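Local coordinates for protein inositol monophosphatase (Zymomonas mobilis, PDB 4N81) that probably hydrolyses phosphate monoesters such as inositol phosphates in a magnesium-dependent reaction, as other members of the inositol monophosphatase superfamily do, at residues R15-A20 / Q124-G129; R25-A30 / T44-G49. All blocks are in the same frame, centred on the assembly; numbering follows the deposited sequence.

Contact 1: R15-A20 / Q124-G129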
ATOM      1  N   ARG A  15       0.102 -25.405   5.994  1.00 22.89           N
ATOM      2  CA  ARG A  15       1.451 -25.894   5.660  1.00 24.89           C
ATOM      3  C   ARG A  15       1.943 -25.356   4.311  1.00 22.11           C
ATOM      4  O   ARG A  15       3.109 -24.951   4.168  1.00 21.98           O
ATOM      5  CB  ARG A  15       1.488 -27.449   5.713  1.00 29.47           C
ATOM      6  CG  ARG A  15       2.766 -28.075   5.142  1.00 40.82           C
ATOM      7  CD  ARG A  15       3.184 -29.389   5.844  1.00 52.36           C
ATOM      8  NE  ARG A  15       2.626 -30.632   5.296  1.00 59.35           N
ATOM      9  CZ  ARG A  15       1.493 -31.206   5.717  1.00 62.90           C
ATOM     10  NH1 ARG A  15       0.755 -30.619   6.663  1.00 65.52           N
ATOM     11  NH2 ARG A  15       1.072 -32.352   5.173  1.00 59.21           N
ATOM     12  N   LEU A  16       1.025 -25.269   3.343  1.00 24.07           N
ATOM     13  CA  LEU A  16       1.388 -24.734   2.038  1.00 21.99           C
ATOM     14  C   LEU A  16       1.750 -23.266   2.177  1.00 19.36           C
ATOM     15  O   LEU A  16       2.719 -22.786   1.576  1.00 19.07           O
ATOM     16  CB  LEU A  16       0.221 -24.902   1.058  1.00 23.16           C
ATOM     17  CG  LEU A  16      -0.205 -26.363   0.798  1.00 24.44           C
ATOM     18  CD1 LEU A  16      -1.408 -26.343  -0.112  1.00 24.65           C
ATOM     19  CD2 LEU A  16       0.906 -27.185   0.155  1.00 26.70           C
ATOM     20  N   ALA A  17       1.010 -22.545   3.014  1.00 18.56           N
ATOM     21  CA  ALA A  17       1.334 -21.129   3.156  1.00 17.31           C
ATOM     22  C   ALA A  17       2.694 -20.940   3.799  1.00 18.44           C
ATOM     23  O   ALA A  17       3.460 -20.024   3.385  1.00 17.54           O
ATOM     24  CB  ALA A  17       0.241 -20.343   3.928  1.00 17.84           C
ATOM     25  N   ASP A  18       3.022 -21.810   4.758  1.00 18.82           N
ATOM     26  CA  ASP A  18       4.329 -21.719   5.434  1.00 21.08           C
ATOM     27  C   ASP A  18       5.484 -22.012   4.477  1.00 22.25           C
ATOM     28  O   ASP A  18       6.521 -21.318   4.453  1.00 20.97           O
ATOM     29  CB  ASP A  18       4.450 -22.758   6.567  1.00 23.06           C
ATOM     30  CG  ASP A  18       3.516 -22.461   7.738  1.00 28.52           C
ATOM     31  OD1 ASP A  18       2.991 -21.322   7.803  1.00 25.93           O
ATOM     32  OD2 ASP A  18       3.330 -23.373   8.589  1.00 24.02           O
ATOM     33  N   VAL A  19       5.273 -23.036   3.651  1.00 24.55           N
ATOM     34  CA  VAL A  19       6.308 -23.425   2.715  1.00 25.52           C
ATOM     35  C   VAL A  19       6.557 -22.310   1.688  1.00 21.09           C
ATOM     36  O   VAL A  19       7.748 -21.903   1.387  1.00 21.26           O
ATOM     37  CB  VAL A  19       5.904 -24.765   2.071  1.00 24.92           C
ATOM     38  CG1 VAL A  19       6.717 -25.045   0.822  1.00 27.42           C
ATOM     39  CG2 VAL A  19       6.023 -25.912   3.141  1.00 24.36           C
ATOM     40  N   ALA A  20       5.444 -21.758   1.201  1.00 18.93           N
ATOM     41  CA  ALA A  20       5.580 -20.656   0.246  1.00 19.75           C
ATOM     42  C   ALA A  20       6.270 -19.434   0.885  1.00 21.32           C
ATOM     43  O   ALA A  20       7.137 -18.774   0.251  1.00 19.07           O
ATOM     44  CB  ALA A  20       4.175 -20.240  -0.299  1.00 16.95           C
ATOM     45  N   GLN A 124       3.744 -11.349   8.451  1.00 13.38           N
ATOM     46  CA  GLN A 124       3.089 -12.481   9.126  1.00 16.46           C
ATOM     47  C   GLN A 124       1.635 -12.151   9.478  1.00 16.19           C
ATOM     48  O   GLN A 124       1.242 -12.141  10.645  1.00 16.95           O
ATOM     49  CB  GLN A 124       3.852 -12.887  10.393  1.00 23.23           C
ATOM     50  CG  GLN A 124       5.341 -12.840  10.232  1.00 36.88           C
ATOM     51  CD  GLN A 124       5.841 -14.065   9.595  1.00 48.28           C
ATOM     52  OE1 GLN A 124       5.332 -14.486   8.548  1.00 53.91           O
ATOM     53  NE2 GLN A 124       6.831 -14.694  10.231  1.00 50.37           N
ATOM     54  N   GLU A 125       0.856 -11.871   8.452  1.00 12.42           N
ATOM     55  CA  GLU A 125      -0.559 -11.624   8.632  1.00 12.07           C
ATOM     56  C   GLU A 125      -1.252 -12.681   7.783  1.00 13.23           C
ATOM     57  O   GLU A 125      -1.036 -12.743   6.555  1.00 13.24           O
ATOM     58  CB  GLU A 125      -0.883 -10.246   8.051  1.00 12.78           C
ATOM     59  CG  GLU A 125      -0.056  -9.129   8.741  1.00 15.06           C
ATOM     60  CD  GLU A 125      -0.370  -7.719   8.187  1.00 20.44           C
ATOM     61  OE1 GLU A 125      -0.818  -6.835   8.969  1.00 19.63           O
ATOM     62  OE2 GLU A 125      -0.136  -7.518   6.974  1.00 19.00           O
ATOM     63  N   ARG A 126      -2.140 -13.444   8.420  1.00 12.54           N
ATOM     64  CA  ARG A 126      -2.755 -14.573   7.752  1.00 13.08           C
ATOM     65  C   ARG A 126      -4.270 -14.589   7.997  1.00 13.15           C
ATOM     66  O   ARG A 126      -4.729 -14.642   9.158  1.00 14.96           O
ATOM     67  CB  ARG A 126      -2.143 -15.892   8.248  1.00 14.75           C
ATOM     68  CG  ARG A 126      -2.736 -17.112   7.500  1.00 14.34           C
ATOM     69  CD  ARG A 126      -1.967 -18.434   7.818  1.00 19.70           C
ATOM     70  NE  ARG A 126      -0.577 -18.319   7.382  1.00 19.59           N
ATOM     71  CZ  ARG A 126       0.335 -19.295   7.448  1.00 19.08           C
ATOM     72  NH1 ARG A 126       0.025 -20.505   7.925  1.00 17.81           N
ATOM     73  NH2 ARG A 126       1.569 -19.046   7.023  1.00 19.92           N
ATOM     74  N   TRP A 127      -5.022 -14.496   6.902  1.00 12.13           N
ATOM     75  CA  TRP A 127      -6.484 -14.610   6.929  1.00 12.07           C
ATOM     76  C   TRP A 127      -6.859 -16.043   6.530  1.00 13.38           C
ATOM     77  O   TRP A 127      -6.310 -16.534   5.546  1.00 14.44           O
ATOM     78  CB  TRP A 127      -7.052 -13.702   5.829  1.00 11.18           C
ATOM     79  CG  TRP A 127      -7.005 -12.219   6.088  1.00 10.53           C
ATOM     80  CD1 TRP A 127      -8.047 -11.430   6.578  1.00 10.31           C
ATOM     81  CD2 TRP A 127      -5.893 -11.340   5.867  1.00 11.44           C
ATOM     82  NE1 TRP A 127      -7.605 -10.113   6.697  1.00 13.00           N
ATOM     83  CE2 TRP A 127      -6.311 -10.025   6.237  1.00 11.58           C
ATOM     84  CE3 TRP A 127      -4.567 -11.530   5.424  1.00 11.35           C
ATOM     85  CZ2 TRP A 127      -5.467  -8.896   6.098  1.00 10.17           C
ATOM     86  CZ3 TRP A 127      -3.724 -10.410   5.305  1.00 11.93           C
ATOM     87  CH2 TRP A 127      -4.179  -9.109   5.634  1.00 13.71           C
ATOM     88  N   VAL A 128      -7.781 -16.692   7.264  1.00 13.52           N
ATOM     89  CA  VAL A 128      -8.229 -18.036   6.899  1.00 14.22           C
ATOM     90  C   VAL A 128      -9.752 -18.035   6.861  1.00 16.09           C
ATOM     91  O   VAL A 128     -10.396 -17.694   7.869  1.00 14.28           O
ATOM     92  CB  VAL A 128      -7.807 -19.073   7.954  1.00 18.26           C
ATOM     93  CG1 VAL A 128      -8.219 -20.494   7.491  1.00 16.83           C
ATOM     94  CG2 VAL A 128      -6.291 -18.972   8.189  1.00 15.85           C
ATOM     95  N   GLY A 129     -10.330 -18.440   5.721  1.00 14.81           N
ATOM     96  CA  GLY A 129     -11.780 -18.559   5.599  1.00 15.55           C
ATOM     97  C   GLY A 129     -12.183 -19.959   5.175  1.00 17.64           C
ATOM     98  O   GLY A 129     -11.434 -20.636   4.436  1.00 16.95           O
TER

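Contact 2: R25-A30 / T44-G49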
ATOM      1  N   ARG A  25      10.190 -15.130   1.057  1.00 15.57           N
ATOM      2  CA  ARG A  25      10.741 -14.047   1.897  1.00 18.56           C
ATOM      3  C   ARG A  25      12.159 -13.560   1.507  1.00 18.64           C
ATOM      4  O   ARG A  25      12.382 -12.351   1.380  1.00 16.07           O
ATOM      5  CB  ARG A  25      10.703 -14.477   3.370  1.00 20.19           C
ATOM      6  CG  ARG A  25      11.051 -13.412   4.398  1.00 23.71           C
ATOM      7  CD  ARG A  25      10.916 -13.992   5.854  1.00 21.51           C
ATOM      8  NE  ARG A  25       9.516 -14.293   6.185  1.00 23.38           N
ATOM      9  CZ  ARG A  25       9.028 -15.532   6.321  1.00 27.83           C
ATOM     10  NH1 ARG A  25       7.723 -15.725   6.635  1.00 19.42           N
ATOM     11  NH2 ARG A  25       9.841 -16.572   6.162  1.00 30.40           N
ATOM     12  N   PRO A  26      13.108 -14.485   1.261  1.00 16.66           N
ATOM     13  CA  PRO A  26      14.468 -14.036   0.948  1.00 18.07           C
ATOM     14  C   PRO A  26      14.513 -13.129  -0.299  1.00 20.04           C
ATOM     15  O   PRO A  26      15.531 -12.457  -0.497  1.00 19.00           O
ATOM     16  CB  PRO A  26      15.236 -15.347   0.689  1.00 22.51           C
ATOM     17  CG  PRO A  26      14.483 -16.371   1.447  1.00 25.96           C
ATOM     18  CD  PRO A  26      13.041 -15.952   1.420  1.00 17.60           C
ATOM     19  N   PHE A  27      13.546 -13.260  -1.219  1.00 17.18           N
ATOM     20  CA  PHE A  27      13.570 -12.481  -2.468  1.00 15.75           C
ATOM     21  C   PHE A  27      12.963 -11.093  -2.322  1.00 17.28           C
ATOM     22  O   PHE A  27      13.081 -10.291  -3.212  1.00 15.59           O
ATOM     23  CB  PHE A  27      12.825 -13.214  -3.578  1.00 15.67           C
ATOM     24  CG  PHE A  27      13.499 -14.501  -3.985  1.00 18.55           C
ATOM     25  CD1 PHE A  27      13.020 -15.734  -3.539  1.00 17.31           C
ATOM     26  CD2 PHE A  27      14.651 -14.463  -4.747  1.00 20.56           C
ATOM     27  CE1 PHE A  27      13.650 -16.910  -3.896  1.00 21.85           C
ATOM     28  CE2 PHE A  27      15.302 -15.651  -5.114  1.00 21.93           C
ATOM     29  CZ  PHE A  27      14.786 -16.874  -4.683  1.00 23.71           C
ATOM     30  N   PHE A  28      12.264 -10.846  -1.236  1.00 14.15           N
ATOM     31  CA  PHE A  28      11.584  -9.555  -1.088  1.00 13.31           C
ATOM     32  C   PHE A  28      12.621  -8.424  -0.936  1.00 14.19           C
ATOM     33  O   PHE A  28      13.566  -8.546  -0.128  1.00 14.03           O
ATOM     34  CB  PHE A  28      10.686  -9.623   0.151  1.00 12.97           C
ATOM     35  CG  PHE A  28       9.917  -8.338   0.394  1.00 13.70           C
ATOM     36  CD1 PHE A  28       8.995  -7.894  -0.549  1.00 12.05           C
ATOM     37  CD2 PHE A  28      10.107  -7.634   1.574  1.00 15.20           C
ATOM     38  CE1 PHE A  28       8.267  -6.688  -0.344  1.00 13.43           C
ATOM     39  CE2 PHE A  28       9.386  -6.487   1.833  1.00 14.39           C
ATOM     40  CZ  PHE A  28       8.454  -6.018   0.887  1.00 11.11           C
ATOM     41  N   ARG A  29      12.405  -7.318  -1.657  1.00 13.04           N
ATOM     42  CA  ARG A  29      13.330  -6.176  -1.636  1.00 13.26           C
ATOM     43  C   ARG A  29      14.767  -6.480  -2.052  1.00 14.79           C
ATOM     44  O   ARG A  29      15.699  -5.769  -1.706  1.00 15.23           O
ATOM     45  CB  ARG A  29      13.297  -5.477  -0.267  1.00 14.17           C
ATOM     46  CG  ARG A  29      12.002  -4.648  -0.140  1.00 12.42           C
ATOM     47  CD  ARG A  29      11.899  -3.815   1.185  1.00 12.47           C
ATOM     48  NE  ARG A  29      10.554  -3.213   1.251  1.00 11.77           N
ATOM     49  CZ  ARG A  29      10.088  -2.525   2.300  1.00 13.56           C
ATOM     50  NH1 ARG A  29      10.871  -2.321   3.359  1.00 13.77           N
ATOM     51  NH2 ARG A  29       8.849  -2.100   2.312  1.00 11.50           N
ATOM     52  N   ALA A  30      14.925  -7.523  -2.841  1.00 14.46           N
ATOM     53  CA  ALA A  30      16.173  -7.805  -3.536  1.00 15.29           C
ATOM     54  C   ALA A  30      16.356  -6.839  -4.744  1.00 15.28           C
ATOM     55  O   ALA A  30      15.385  -6.263  -5.269  1.00 14.88           O
ATOM     56  CB  ALA A  30      16.193  -9.287  -4.008  1.00 15.81           C
ATOM     57  N   THR A  44       9.999 -13.737 -10.158  1.00 18.08           N
ATOM     58  CA  THR A  44       9.834 -14.948 -10.924  1.00 20.13           C
ATOM     59  C   THR A  44      10.474 -16.138 -10.211  1.00 22.14           C
ATOM     60  O   THR A  44       9.872 -17.241 -10.145  1.00 22.57           O
ATOM     61  CB  THR A  44      10.458 -14.756 -12.352  1.00 23.65           C
ATOM     62  OG1 THR A  44       9.692 -13.745 -13.037  1.00 24.42           O
ATOM     63  CG2 THR A  44      10.396 -16.038 -13.111  1.00 23.17           C
ATOM     64  N   LYS A  45      11.659 -15.926  -9.622  1.00 21.46           N
ATOM     65  CA  LYS A  45      12.270 -17.017  -8.873  1.00 24.65           C
ATOM     66  C   LYS A  45      11.416 -17.433  -7.675  1.00 21.25           C
ATOM     67  O   LYS A  45      11.228 -18.622  -7.425  1.00 20.56           O
ATOM     68  CB  LYS A  45      13.655 -16.609  -8.323  1.00 30.71           C
ATOM     69  CG  LYS A  45      14.738 -16.367  -9.359  1.00 33.79           C
ATOM     70  CD  LYS A  45      16.120 -16.398  -8.712  1.00 35.58           C
ATOM     71  CE  LYS A  45      17.233 -16.051  -9.728  1.00 44.23           C
ATOM     72  NZ  LYS A  45      17.047 -14.600 -10.129  1.00 46.72           N
ATOM     73  N   ALA A  46      10.856 -16.438  -6.978  1.00 19.16           N
ATOM     74  CA  ALA A  46      10.075 -16.668  -5.775  1.00 19.56           C
ATOM     75  C   ALA A  46       8.787 -17.408  -6.126  1.00 19.83           C
ATOM     76  O   ALA A  46       8.423 -18.380  -5.485  1.00 18.82           O
ATOM     77  CB  ALA A  46       9.722 -15.303  -5.119  1.00 15.60           C
ATOM     78  N   ASP A  47       8.104 -16.917  -7.156  1.00 17.07           N
ATOM     79  CA  ASP A  47       6.839 -17.508  -7.593  1.00 17.42           C
ATOM     80  C   ASP A  47       7.044 -18.935  -8.050  1.00 20.52           C
ATOM     81  O   ASP A  47       6.319 -19.857  -7.615  1.00 22.36           O
ATOM     82  CB  ASP A  47       6.239 -16.642  -8.731  1.00 18.46           C
ATOM     83  CG  ASP A  47       5.125 -17.353  -9.469  1.00 31.49           C
ATOM     84  OD1 ASP A  47       5.326 -17.730 -10.648  1.00 44.82           O
ATOM     85  OD2 ASP A  47       4.085 -17.607  -8.856  1.00 26.34           O
ATOM     86  N   ARG A  48       8.052 -19.165  -8.885  1.00 22.01           N
ATOM     87  CA  ARG A  48       8.274 -20.531  -9.354  1.00 24.25           C
ATOM     88  C   ARG A  48       8.692 -21.468  -8.240  1.00 23.64           C
ATOM     89  O   ARG A  48       8.237 -22.629  -8.183  1.00 24.51           O
ATOM     90  CB  ARG A  48       9.382 -20.607 -10.429  1.00 33.16           C
ATOM     91  CG  ARG A  48       9.159 -19.849 -11.756  1.00 38.88           C
ATOM     92  CD  ARG A  48      10.296 -20.166 -12.788  1.00 69.74           C
ATOM     93  NE  ARG A  48      10.572 -21.605 -12.921  1.00 74.69           N
ATOM     94  CZ  ARG A  48      11.679 -22.127 -13.465  1.00 78.60           C
ATOM     95  NH1 ARG A  48      12.635 -21.329 -13.929  1.00 80.65           N
ATOM     96  NH2 ARG A  48      11.841 -23.450 -13.540  1.00 77.41           N
ATOM     97  N   GLY A  49       9.589 -21.019  -7.364  1.00 22.38           N
ATOM     98  CA  GLY A  49      10.035 -21.957  -6.338  1.00 23.19           C
ATOM     99  C   GLY A  49       8.893 -22.280  -5.356  1.00 21.02           C
ATOM    100  O   GLY A  49       8.737 -23.451  -4.915  1.00 22.50           O
TER

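Contact 1: R15-A20 / Q124-G129
The guanidinium of R126 has A17 over one face, with CB 3.6 Å above the plane and over its centre, while the carboxylate of D18 meets it at the edge. This is helix-on-sheet packing in the layered alpha/beta fold of the inositol monophosphatase superfamily: helix 7-24 lies on the sheet that contains strand 125-130, and R126 of that strand reaches across to it. At the closest backbone approach, the CA atoms of A17 and R126 are still 9.0 Å apart.

R126 extends with CG anti to its backbone N (chi1 -177°) and a straight start to the chain; the bend comes at chi3, which turns the planar group beneath A17. NH1 and NH2 both grip a single oxygen of D18, an end-on salt bridge that converges on OD1. The two bonds differ. From NH2 the distance to D18 OD1 is 2.8 Å, with 152° at the hydrogen and an approach nearly in line with the C-O bond. NH1 stands 3.1 Å from the same OD1, less straight at the hydrogen, and meets it from above the carboxylate plane. The carboxylate and guanidinium planes are 38° apart, although OD1 itself lies close to the guanidinium plane.

Further bonds hold the group: NE donates to N119 OD1 on the adjacent strand 112-120, and NH1 also bonds H14 ND1, one turn before D18 on helix 7-24. With these bonds the group's rotation is probably well fixed. A17, buried where D18 is exposed, also packs on I105 of strand 102-109. A G1 beta bulge opens the strand, Q124 and E125 sharing Q120 as their opposite number, and Q124 O accepts a hydrogen bond from N138 ND2.

Contact 2: R25-A30 / T44-G49
F27 lays one face of its ring against helix 42-61, and the contact is mostly apolar. One part is a CH-pi interaction: K45 CB sits over the ring, 4.1 Å from its centroid and 29° off the normal, while K45 CD comes within 3.8 Å of F27 CE2. The lysine chain crosses the phenylalanine side chain at about a right angle. The other is methyl packing, with A46 CB 3.7 Å from F27 CD1; the backbone N of A46 lies over the rim of the same face. CB of F27 points toward the helix, and with CG anti to the carbonyl carbon (chi1 -66°) the ring covers K45 CB and A46. With the ring cut back to a methyl, as in an alanine here, both would probably be left without the surface they pack against.

Backbone bonding shapes the loop that presents the ring: F28 N donates to R25 O in the short 3-10 segment, and a type II beta turn runs from F27 to A30. P42, at the start of helix 42-61, touches F27 and A30 too. The segment after helix 7-24 thus packs against the first turns of helix 42-61, where A46 approaches I88, a predicted magnesium ligand.

Overall arrangement
From the N terminus, helix 7-24 carries the first half of contact 1, and the chain leaving it enters 25-30, the first half of contact 2. Contact 2 closes a short loop, with 13 residues between its segments, as helix 42-61 comes round to pack against this connection. Contact 1 closes a much longer one, since 103 residues pass before strand 125-130 returns beside helix 7-24; contact 2 lies wholly within that span, so the two nest without crossing. Their centres are about 16 Å apart, joined by a weak hydrogen bond from R25 NH1 to Q124 OE1. Together they tie helix 7-24 to the sheet and the connection that follows it to helix 42-61.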